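Local coordinates for protein cyclopropane mycolic acid synthase 1 (PDB 1KPH) that catalyses the conversion of the distal double bond of an alpha mycolic acid into a cyclopropane ring by transfer of a methylene group from S-adenosyl-L-methionine, at residues C35-R40 with Q229-K234; V163-T168 with V280-C285; A241-N246 with R261-L266. All coordinates share one frame; numbering follows the deposited sequence.

Interaction 1. Residues C35-R40 with Q229-K234; sequences CAYFER and QPHYAK. With 10A (didecyl-dimethyl-ammonium), chain G; CO3 (carbonate ion), chain E.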
loop_
_atom_site.group_PDB
_atom_site.type_symbol
_atom_site.label_atom_id
_atom_site.label_comp_id
_atom_site.label_asym_id
_atom_site.label_seq_id
_atom_site.Cartn_x
_atom_site.Cartn_y
_atom_site.Cartn_z
ATOM N N CYS A 35 -2.861 1.614 5.583
ATOM C CA CYS A 35 -3.962 1.913 6.494
ATOM C C CYS A 35 -4.648 0.690 7.091
ATOM O O CYS A 35 -5.125 -0.185 6.365
ATOM C CB CYS A 35 -5.014 2.766 5.780
ATOM S SG CYS A 35 -6.336 3.372 6.864
ATOM N N ALA A 36 -4.708 0.644 8.420
ATOM C CA ALA A 36 -5.361 -0.462 9.111
ATOM C C ALA A 36 -6.874 -0.209 9.150
ATOM O O ALA A 36 -7.334 0.891 8.840
ATOM C CB ALA A 36 -4.806 -0.600 10.534
ATOM N N TYR A 37 -7.639 -1.230 9.527
ATOM C CA TYR A 37 -9.093 -1.116 9.594
ATOM C C TYR A 37 -9.607 -1.455 10.991
ATOM O O TYR A 37 -9.689 -2.623 11.359
ATOM C CB TYR A 37 -9.731 -2.055 8.562
ATOM C CG TYR A 37 -11.242 -2.038 8.550
ATOM C CD1 TYR A 37 -11.948 -0.839 8.658
ATOM C CD2 TYR A 37 -11.969 -3.218 8.395
ATOM C CE1 TYR A 37 -13.343 -0.815 8.610
ATOM C CE2 TYR A 37 -13.367 -3.207 8.344
ATOM C CZ TYR A 37 -14.044 -2.002 8.450
ATOM O OH TYR A 37 -15.422 -1.978 8.381
ATOM N N PHE A 38 -9.948 -0.436 11.771
ATOM C CA PHE A 38 -10.442 -0.677 13.120
ATOM C C PHE A 38 -11.936 -0.997 13.112
ATOM O O PHE A 38 -12.768 -0.195 13.534
ATOM C CB PHE A 38 -10.129 0.528 14.016
ATOM C CG PHE A 38 -8.652 0.805 14.151
ATOM C CD1 PHE A 38 -7.966 1.506 13.160
ATOM C CD2 PHE A 38 -7.937 0.319 15.240
ATOM C CE1 PHE A 38 -6.591 1.717 13.254
ATOM C CE2 PHE A 38 -6.555 0.526 15.341
ATOM C CZ PHE A 38 -5.886 1.226 14.344
ATOM N N GLU A 39 -12.250 -2.189 12.610
ATOM C CA GLU A 39 -13.617 -2.679 12.513
ATOM C C GLU A 39 -14.300 -2.542 13.870
ATOM O O GLU A 39 -15.435 -2.075 13.955
ATOM C CB GLU A 39 -13.606 -4.144 12.084
ATOM C CG GLU A 39 -14.718 -4.537 11.141
ATOM C CD GLU A 39 -14.600 -5.982 10.695
ATOM O OE1 GLU A 39 -13.474 -6.412 10.363
ATOM O OE2 GLU A 39 -15.628 -6.686 10.669
ATOM N N ARG A 40 -13.603 -2.963 14.921
ATOM C CA ARG A 40 -14.112 -2.867 16.287
ATOM C C ARG A 40 -13.322 -1.772 16.990
ATOM O O ARG A 40 -12.181 -1.493 16.626
ATOM C CB ARG A 40 -13.929 -4.191 17.036
ATOM C CG ARG A 40 -14.792 -5.326 16.520
ATOM C CD ARG A 40 -14.614 -6.609 17.335
ATOM N NE ARG A 40 -13.280 -7.198 17.209
ATOM C CZ ARG A 40 -12.254 -6.929 18.012
ATOM N NH1 ARG A 40 -12.393 -6.072 19.018
ATOM N NH2 ARG A 40 -11.083 -7.523 17.814
ATOM N N GLN A 229 -10.620 6.628 5.504
ATOM C CA GLN A 229 -10.049 7.898 5.946
ATOM C C GLN A 229 -9.752 8.058 7.441
ATOM O O GLN A 229 -8.603 8.281 7.825
ATOM C CB GLN A 229 -10.941 9.048 5.464
ATOM C CG GLN A 229 -10.348 10.433 5.654
ATOM C CD GLN A 229 -11.207 11.512 5.023
ATOM O OE1 GLN A 229 -12.384 11.652 5.353
ATOM N NE2 GLN A 229 -10.623 12.281 4.106
ATOM N N PRO A 230 -10.774 7.949 8.306
ATOM C CA PRO A 230 -10.508 8.105 9.743
ATOM C C PRO A 230 -9.582 7.048 10.324
ATOM O O PRO A 230 -8.870 7.301 11.299
ATOM C CB PRO A 230 -11.903 8.048 10.358
ATOM C CG PRO A 230 -12.617 7.098 9.444
ATOM C CD PRO A 230 -12.186 7.596 8.073
ATOM N N HIS A 231 -9.594 5.861 9.730
ATOM C CA HIS A 231 -8.749 4.781 10.212
ATOM C C HIS A 231 -7.261 5.057 10.019
ATOM O O HIS A 231 -6.435 4.537 10.768
ATOM C CB HIS A 231 -9.114 3.475 9.509
ATOM C CG HIS A 231 -10.505 3.004 9.794
ATOM N ND1 HIS A 231 -10.861 2.418 10.990
ATOM C CD2 HIS A 231 -11.633 3.054 9.049
ATOM C CE1 HIS A 231 -12.149 2.124 10.967
ATOM N NE2 HIS A 231 -12.642 2.499 9.799
ATOM N N TYR A 232 -6.906 5.880 9.033
ATOM C CA TYR A 232 -5.489 6.142 8.790
ATOM C C TYR A 232 -4.827 7.068 9.807
ATOM O O TYR A 232 -3.643 6.917 10.108
ATOM C CB TYR A 232 -5.268 6.692 7.379
ATOM C CG TYR A 232 -4.092 6.043 6.676
ATOM C CD1 TYR A 232 -2.973 5.627 7.399
ATOM C CD2 TYR A 232 -4.104 5.829 5.300
ATOM C CE1 TYR A 232 -1.899 5.004 6.773
ATOM C CE2 TYR A 232 -3.025 5.209 4.659
ATOM C CZ TYR A 232 -1.932 4.796 5.405
ATOM O OH TYR A 232 -0.883 4.154 4.795
ATOM N N ALA A 233 -5.576 8.036 10.323
ATOM C CA ALA A 233 -5.024 8.949 11.315
ATOM C C ALA A 233 -4.624 8.142 12.548
ATOM O O ALA A 233 -3.575 8.385 13.148
ATOM C CB ALA A 233 -6.049 10.015 11.689
ATOM N N LYS A 234 -5.459 7.174 12.917
ATOM C CA LYS A 234 -5.176 6.326 14.071
ATOM C C LYS A 234 -3.990 5.405 13.777
ATOM O O LYS A 234 -3.094 5.253 14.607
ATOM C CB LYS A 234 -6.407 5.493 14.433
ATOM C CG LYS A 234 -6.253 4.691 15.720
ATOM C CD LYS A 234 -7.537 3.945 16.036
ATOM C CE LYS A 234 -7.468 3.222 17.366
ATOM N NZ LYS A 234 -8.794 2.612 17.679
HETATM C C1 10A G . 1.548 14.523 -3.171
HETATM C C2 10A G . 2.672 13.487 -3.283
HETATM C C3 10A G . 2.252 12.179 -2.603
HETATM C C4 10A G . 3.295 11.053 -2.623
HETATM C C5 10A G . 2.678 9.852 -1.890
HETATM C C6 10A G . 3.589 8.626 -1.734
HETATM C C7 10A G . 2.754 7.611 -0.938
HETATM C C8 10A G . 3.503 6.347 -0.507
HETATM C C9 10A G . 2.535 5.486 0.334
HETATM C C10 10A G . 3.285 4.316 0.970
HETATM N N1 10A G . 2.649 3.414 2.040
HETATM C C11 10A G . 3.737 2.455 2.480
HETATM C C12 10A G . 1.538 2.572 1.463
HETATM C C13 10A G . 2.047 4.117 3.267
HETATM C C14 10A G . 2.868 5.088 4.172
HETATM C C15 10A G . 2.057 5.987 5.136
HETATM C C16 10A G . 1.061 7.015 4.550
HETATM C C17 10A G . 1.736 8.132 3.731
HETATM C C18 10A G . 0.738 9.161 3.183
HETATM C C19 10A G . 1.473 10.250 2.390
HETATM C C20 10A G . 0.460 11.295 1.897
HETATM C C21 10A G . 1.148 12.428 1.132
HETATM C C22 10A G . 0.085 13.437 0.698
HETATM C C CO3 E . -2.343 3.010 1.971
HETATM O O1 CO3 E . -3.325 2.470 2.967
HETATM O O2 CO3 E . -1.230 3.658 2.396
HETATM O O3 CO3 E . -2.571 2.851 0.635
#
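The carbonate site of the cyclopropane synthase pocket is lined by Cys-35 and Tyr-232, whose side chains also pack on each other. CB of Cys-35 lies over one face of the Tyr-232 ring in a CH-pi contact, 3.3 Å from the ring centroid, and SG makes an oblique sulfur-aromatic contact with the same ring. SG is anti to its backbone N (chi1 -173°), which brings it alongside the helix backbone, 3.4 Å from Tyr-232 N. The carbonate ion, probably from the crystallisation liquor, is gripped from both segments: Cys-35 N donates a nearly straight bond to CO3 O1 (2.8 Å, 167° at the hydrogen), and Tyr-232 OH gives one to CO3 O2 at the edge of the phenol ring, its 2.5 Å unusually short and to be read with caution. The same hydroxyl touches C13 of didecyl-dimethyl-ammonium, next to its quaternary nitrogen, while Phe-273 stacks on the Tyr-232 ring. In the fold, the contact lays the loop between helices 20-23 and 45-57 across the first turns of helix 229-245, and Thr-235 OG1 of that helix is hydrogen-bonded to Ala-36 N. Further along the loop, His-231 fits between Tyr-37 and Phe-38. Tyr-37 turns an edge to the imidazole face in a T-shaped pair, planes at 73° and centroids 5.0 Å apart, the two side chains running side by side. ND1 of His-231 sits in plane at the edge of the Phe-38 ring. Phe-38, centre of an inverse gamma turn, receives Lys-234 over one face: the extended lysine chain passes across it with CD almost centred, 3.4 Å from the Phe-38 ring centroid, and carries NZ to 3.5 Å from Phe-38 CD2. The carbonyl oxygen of Ala-36 is buried against His-231 CB (3.2 Å).

Interaction 2. Residues V163-T168 with V280-C285; sequences VMLLHT and VNQFTC. With CO3 (carbonate ion), chain E.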
loop_
_atom_site.group_PDB
_atom_site.type_symbol
_atom_site.label_atom_id
_atom_site.label_comp_id
_atom_site.label_asym_id
_atom_site.label_seq_id
_atom_site.Cartn_x
_atom_site.Cartn_y
_atom_site.Cartn_z
ATOM N N VAL A 163 -11.273 -10.028 -10.832
ATOM C CA VAL A 163 -11.542 -8.897 -9.949
ATOM C C VAL A 163 -10.250 -8.375 -9.339
ATOM O O VAL A 163 -9.401 -9.156 -8.918
ATOM C CB VAL A 163 -12.473 -9.300 -8.782
ATOM C CG1 VAL A 163 -12.781 -8.079 -7.917
ATOM C CG2 VAL A 163 -13.747 -9.917 -9.315
ATOM N N MET A 164 -10.100 -7.053 -9.307
ATOM C CA MET A 164 -8.927 -6.430 -8.706
ATOM C C MET A 164 -9.354 -5.463 -7.611
ATOM O O MET A 164 -10.205 -4.600 -7.827
ATOM C CB MET A 164 -8.089 -5.658 -9.737
ATOM C CG MET A 164 -7.070 -4.704 -9.081
ATOM S SD MET A 164 -5.765 -3.993 -10.143
ATOM C CE MET A 164 -6.700 -2.707 -11.029
ATOM N N LEU A 165 -8.773 -5.624 -6.429
ATOM C CA LEU A 165 -9.069 -4.733 -5.320
ATOM C C LEU A 165 -7.877 -3.791 -5.274
ATOM O O LEU A 165 -6.766 -4.202 -4.944
ATOM C CB LEU A 165 -9.199 -5.514 -4.002
ATOM C CG LEU A 165 -9.637 -4.772 -2.724
ATOM C CD1 LEU A 165 -8.545 -3.820 -2.273
ATOM C CD2 LEU A 165 -10.933 -4.011 -2.970
ATOM N N LEU A 166 -8.105 -2.541 -5.658
ATOM C CA LEU A 166 -7.050 -1.537 -5.656
ATOM C C LEU A 166 -7.279 -0.621 -4.467
ATOM O O LEU A 166 -8.294 0.068 -4.383
ATOM C CB LEU A 166 -7.070 -0.720 -6.954
ATOM C CG LEU A 166 -6.044 0.416 -7.026
ATOM C CD1 LEU A 166 -4.638 -0.168 -7.000
ATOM C CD2 LEU A 166 -6.261 1.233 -8.299
ATOM N N HIS A 167 -6.318 -0.624 -3.554
ATOM C CA HIS A 167 -6.380 0.171 -2.340
ATOM C C HIS A 167 -5.285 1.222 -2.431
ATOM O O HIS A 167 -4.098 0.897 -2.505
ATOM C CB HIS A 167 -6.198 -0.775 -1.140
ATOM C CG HIS A 167 -6.034 -0.091 0.182
ATOM N ND1 HIS A 167 -6.628 -0.563 1.334
ATOM C CD2 HIS A 167 -5.267 0.960 0.559
ATOM C CE1 HIS A 167 -6.232 0.166 2.362
ATOM N NE2 HIS A 167 -5.404 1.096 1.920
ATOM N N THR A 168 -5.688 2.490 -2.436
ATOM C CA THR A 168 -4.720 3.569 -2.562
ATOM C C THR A 168 -5.149 4.864 -1.902
ATOM O O THR A 168 -6.334 5.156 -1.776
ATOM C CB THR A 168 -4.452 3.895 -4.052
ATOM O OG1 THR A 168 -3.532 4.991 -4.155
ATOM C CG2 THR A 168 -5.753 4.285 -4.751
ATOM N N VAL A 280 -8.138 7.685 1.651
ATOM C CA VAL A 280 -7.599 6.382 1.271
ATOM C C VAL A 280 -8.819 5.540 0.921
ATOM O O VAL A 280 -9.777 5.459 1.694
ATOM C CB VAL A 280 -6.768 5.730 2.417
ATOM C CG1 VAL A 280 -7.613 5.552 3.663
ATOM C CG2 VAL A 280 -6.209 4.391 1.948
ATOM N N ASN A 281 -8.796 4.931 -0.259
ATOM C CA ASN A 281 -9.944 4.160 -0.714
ATOM C C ASN A 281 -9.631 2.807 -1.322
ATOM O O ASN A 281 -8.573 2.606 -1.921
ATOM C CB ASN A 281 -10.723 4.975 -1.754
ATOM C CG ASN A 281 -11.376 6.207 -1.167
ATOM O OD1 ASN A 281 -12.486 6.141 -0.643
ATOM N ND2 ASN A 281 -10.682 7.338 -1.242
ATOM N N GLN A 282 -10.576 1.885 -1.166
ATOM C CA GLN A 282 -10.459 0.557 -1.749
ATOM C C GLN A 282 -11.444 0.516 -2.914
ATOM O O GLN A 282 -12.646 0.690 -2.720
ATOM C CB GLN A 282 -10.835 -0.535 -0.747
ATOM C CG GLN A 282 -9.982 -0.590 0.498
ATOM C CD GLN A 282 -9.999 -1.969 1.131
ATOM O OE1 GLN A 282 -11.010 -2.670 1.082
ATOM N NE2 GLN A 282 -8.880 -2.362 1.737
ATOM N N PHE A 283 -10.931 0.299 -4.120
ATOM C CA PHE A 283 -11.772 0.238 -5.308
ATOM C C PHE A 283 -11.936 -1.207 -5.761
ATOM O O PHE A 283 -10.956 -1.894 -6.032
ATOM C CB PHE A 283 -11.142 1.032 -6.451
ATOM C CG PHE A 283 -10.983 2.495 -6.171
ATOM C CD1 PHE A 283 -11.912 3.414 -6.652
ATOM C CD2 PHE A 283 -9.885 2.965 -5.456
ATOM C CE1 PHE A 283 -11.744 4.786 -6.428
ATOM C CE2 PHE A 283 -9.709 4.328 -5.226
ATOM C CZ PHE A 283 -10.640 5.240 -5.714
ATOM N N THR A 284 -13.176 -1.668 -5.827
ATOM C CA THR A 284 -13.454 -3.021 -6.284
ATOM C C THR A 284 -13.612 -2.921 -7.801
ATOM O O THR A 284 -14.634 -2.451 -8.298
ATOM C CB THR A 284 -14.753 -3.572 -5.657
ATOM O OG1 THR A 284 -14.608 -3.625 -4.232
ATOM C CG2 THR A 284 -15.052 -4.975 -6.177
ATOM N N CYS A 285 -12.587 -3.350 -8.525
ATOM C CA CYS A 285 -12.597 -3.291 -9.979
ATOM C C CYS A 285 -13.026 -4.621 -10.596
ATOM O O CYS A 285 -12.284 -5.604 -10.565
ATOM C CB CYS A 285 -11.211 -2.881 -10.467
ATOM S SG CYS A 285 -10.638 -1.329 -9.718
HETATM C C CO3 E . -2.343 3.010 1.971
HETATM O O1 CO3 E . -3.325 2.470 2.967
HETATM O O2 CO3 E . -1.230 3.658 2.396
HETATM O O3 CO3 E . -2.571 2.851 0.635
#
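Gln-282 and His-167 face each other as a non-hydrogen-bonded pair of two antiparallel strands, CA atoms 4.1 Å apart, and are joined through their side chains. Followed outward, CB of Gln-282 rests against Leu-165 CD2 at 4.1 Å. CG, anti to the carbonyl carbon (chi1 -61°), passes beside the imidazole, 3.5 Å from His-167 ND1. At CD the amide meets Leu-165 CD1 as well as ND1. NE2 then donates to His-167 ND1 (2.9 Å, 166° at the hydrogen), a nearly straight bond lying close to both the ring plane and the amide plane, although these planes are 68° apart; OE1 accepts from Lys-59 NZ. The bond to ND1 restrains the ring's rotation and implies that the proton is on NE2, which donates to CO3 O1 at 2.7 Å. Gln-282 thus acts as a second-shell residue, probably fixing the ring of one of the carbonate's ligands. Val-280 CG2 lies obliquely to the ring, 3.4 Å from His-167 NE2, and also approaches the carbonate.

The backbones are tied by reciprocal N-H to O bonds at Met-164 with Cys-285, Leu-166 with Phe-283 and Thr-168 with Asn-281; the shortest runs from Phe-283 N to Leu-166 O (2.7 Å). On the sheet face opposite His-167, the edge of the Phe-283 ring lies beside Leu-166 O, and Phe-283 CE2 reaches Thr-168 CG2 at 4.0 Å. Helix 147-157 covers Met-164 and Leu-166 on that face. Strand 163-171 has its other neighbour, 132-136, parallel to it, so the direction reverses at 278-286, which lies between 163-171 and 221-227: the seven-stranded order 3-2-1-4-5-7-6 with 278-286 antiparallel to both its neighbours, the hallmark of the Rossmann-like class I methyltransferase fold.

Interaction 3. Residues A241-N246 with R261-L266; sequences AALQAN and RYMKYL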
loop_
_atom_site.group_PDB
_atom_site.type_symbol
_atom_site.label_atom_id
_atom_site.label_comp_id
_atom_site.label_asym_id
_atom_site.label_seq_id
_atom_site.Cartn_x
_atom_site.Cartn_y
_atom_site.Cartn_z
ATOM N N ALA A 241 3.712 6.700 17.718
ATOM C CA ALA A 241 3.859 6.485 19.150
ATOM C C ALA A 241 4.959 5.458 19.404
ATOM O O ALA A 241 5.783 5.630 20.302
ATOM C CB ALA A 241 2.540 6.009 19.751
ATOM N N ALA A 242 4.976 4.399 18.599
ATOM C CA ALA A 242 5.971 3.341 18.734
ATOM C C ALA A 242 7.372 3.825 18.350
ATOM O O ALA A 242 8.334 3.623 19.097
ATOM C CB ALA A 242 5.574 2.139 17.871
ATOM N N LEU A 243 7.487 4.461 17.188
ATOM C CA LEU A 243 8.776 4.964 16.726
ATOM C C LEU A 243 9.417 5.848 17.787
ATOM O O LEU A 243 10.601 5.704 18.103
ATOM C CB LEU A 243 8.607 5.760 15.424
ATOM C CG LEU A 243 9.886 6.382 14.852
ATOM C CD1 LEU A 243 10.943 5.300 14.663
ATOM C CD2 LEU A 243 9.578 7.067 13.525
ATOM N N GLN A 244 8.626 6.762 18.339
ATOM C CA GLN A 244 9.108 7.676 19.366
ATOM C C GLN A 244 9.641 6.937 20.594
ATOM O O GLN A 244 10.706 7.268 21.115
ATOM C CB GLN A 244 7.984 8.631 19.773
ATOM C CG GLN A 244 8.350 9.604 20.876
ATOM C CD GLN A 244 7.363 10.750 20.987
ATOM O OE1 GLN A 244 7.679 11.891 20.645
ATOM N NE2 GLN A 244 6.157 10.452 21.455
ATOM N N ALA A 245 8.902 5.932 21.055
ATOM C CA ALA A 245 9.325 5.158 22.219
ATOM C C ALA A 245 10.552 4.318 21.863
ATOM O O ALA A 245 11.275 3.850 22.746
ATOM C CB ALA A 245 8.184 4.258 22.694
ATOM N N ASN A 246 10.771 4.131 20.564
ATOM C CA ASN A 246 11.909 3.366 20.059
ATOM C C ASN A 246 12.983 4.311 19.516
ATOM O O ASN A 246 13.866 3.895 18.765
ATOM C CB ASN A 246 11.454 2.426 18.938
ATOM C CG ASN A 246 10.829 1.145 19.465
ATOM O OD1 ASN A 246 9.934 0.573 18.836
ATOM N ND2 ASN A 246 11.310 0.679 20.615
ATOM N N ARG A 261 13.233 12.836 10.641
ATOM C CA ARG A 261 12.545 12.884 9.363
ATOM C C ARG A 261 11.307 11.990 9.380
ATOM O O ARG A 261 10.230 12.402 8.952
ATOM C CB ARG A 261 13.498 12.452 8.248
ATOM C CG ARG A 261 12.940 12.612 6.844
ATOM C CD ARG A 261 14.052 12.492 5.820
ATOM N NE ARG A 261 14.745 11.213 5.929
ATOM C CZ ARG A 261 15.868 10.912 5.286
ATOM N NH1 ARG A 261 16.436 11.801 4.483
ATOM N NH2 ARG A 261 16.423 9.717 5.443
ATOM N N TYR A 262 11.454 10.768 9.879
ATOM C CA TYR A 262 10.318 9.859 9.923
ATOM C C TYR A 262 9.227 10.273 10.901
ATOM O O TYR A 262 8.048 10.041 10.645
ATOM C CB TYR A 262 10.780 8.426 10.202
ATOM C CG TYR A 262 11.117 7.694 8.925
ATOM C CD1 TYR A 262 12.249 8.033 8.186
ATOM C CD2 TYR A 262 10.258 6.723 8.407
ATOM C CE1 TYR A 262 12.516 7.432 6.964
ATOM C CE2 TYR A 262 10.517 6.114 7.180
ATOM C CZ TYR A 262 11.650 6.477 6.466
ATOM O OH TYR A 262 11.920 5.891 5.255
ATOM N N MET A 263 9.601 10.886 12.019
ATOM C CA MET A 263 8.587 11.331 12.968
ATOM C C MET A 263 7.792 12.459 12.310
ATOM O O MET A 263 6.565 12.500 12.387
ATOM C CB MET A 263 9.229 11.837 14.262
ATOM C CG MET A 263 9.723 10.744 15.199
ATOM S SD MET A 263 8.388 9.653 15.766
ATOM C CE MET A 263 7.442 10.778 16.825
ATOM N N LYS A 264 8.505 13.370 11.657
ATOM C CA LYS A 264 7.873 14.495 10.981
ATOM C C LYS A 264 6.900 13.981 9.925
ATOM O O LYS A 264 5.802 14.514 9.762
ATOM C CB LYS A 264 8.938 15.382 10.325
ATOM C CG LYS A 264 8.384 16.530 9.481
ATOM C CD LYS A 264 9.518 17.359 8.878
ATOM C CE LYS A 264 8.993 18.452 7.959
ATOM N NZ LYS A 264 10.109 19.246 7.374
ATOM N N TYR A 265 7.311 12.934 9.220
ATOM C CA TYR A 265 6.493 12.330 8.178
ATOM C C TYR A 265 5.269 11.616 8.761
ATOM O O TYR A 265 4.133 11.883 8.351
ATOM C CB TYR A 265 7.384 11.391 7.338
ATOM C CG TYR A 265 6.811 10.045 6.923
ATOM C CD1 TYR A 265 5.634 9.948 6.176
ATOM C CD2 TYR A 265 7.482 8.862 7.251
ATOM C CE1 TYR A 265 5.141 8.702 5.762
ATOM C CE2 TYR A 265 7.000 7.616 6.846
ATOM C CZ TYR A 265 5.830 7.541 6.100
ATOM O OH TYR A 265 5.367 6.305 5.686
ATOM N N LEU A 266 5.488 10.737 9.733
ATOM C CA LEU A 266 4.379 10.004 10.342
ATOM C C LEU A 266 3.329 10.916 10.979
ATOM O O LEU A 266 2.136 10.802 10.688
ATOM C CB LEU A 266 4.911 9.012 11.379
ATOM C CG LEU A 266 5.738 7.854 10.811
ATOM C CD1 LEU A 266 6.299 7.025 11.950
ATOM C CD2 LEU A 266 4.871 6.992 9.890
#
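Leu-243 and Met-263 meet in an antiparallel helix pair, 229-245 with 256-275, within the helical insertion between the last two strands, 221-227 and 278-286. The two helices are linked by the short helix 247-253, and their axes here run at 160° with a closest approach of 10.3 Å, so side chains rather than backbones make the contact.

Apolar contacts carry it. Leu-243 is directed at the facing helix, and its CD2 methyl is the meeting point: SD of Met-263 lies 3.6 Å from Leu-243 CD2, CD1 of Leu-266 is equally near, and the CB of Tyr-262 touches the same methyl at 3.8 Å. Leu-243 and Met-263 reach toward each other and overlap alongside, whereas the leucine crosses Leu-266 at about a right angle. Phe-26, from a loop, and Tyr-259, one turn before Met-263, also pack on Leu-243.

The rings of Tyr-262 and Tyr-265 point elsewhere. Beyond its CB, Tyr-262 leads away from helix 229-245 to meet Phe-22 edge-to-face and the ring of His-15. Tyr-265 turns toward helix 186-199 and the pocket of didecyl-dimethyl-ammonium, which it touches; its OH is hydrogen-bonded to that of Tyr-33, a residue that probably binds S-adenosyl-L-methionine.

On the solvent side, at Gln-244, the contact is between a methionine methyl and the aliphatic part of a glutamine. The bends of Met-263 at chi2 (-61°) and chi3 (-69°) turn the SD-CE bond across the facing helix, and CE rests 3.7 Å from Gln-244 CB and 4.0 Å from Gln-244 OE1.

Interactions 1 and 2 converge on the carbonate ion, the first through a loop and a helix, the second through two strands of the sheet. Val-280 CG1 joins them by packing, 3.9 Å from Tyr-232 CD2 and 4.1 Å from Cys-35 SG. The side chains of Tyr-232 and His-167 each lie about 8 Å from the bound S-adenosyl-L-homocysteine. Interaction 3 stands apart, its centre 18 Å from that of interaction 1 and 28 Å from that of interaction 2, yet it shares helix 229-245 with the former, and helix 256-275 leads into strand 278-286 of the latter. Tyr-232 and Leu-266 approach Cys-269, the probable active-site residue, to about 7 and 6 Å between side chains.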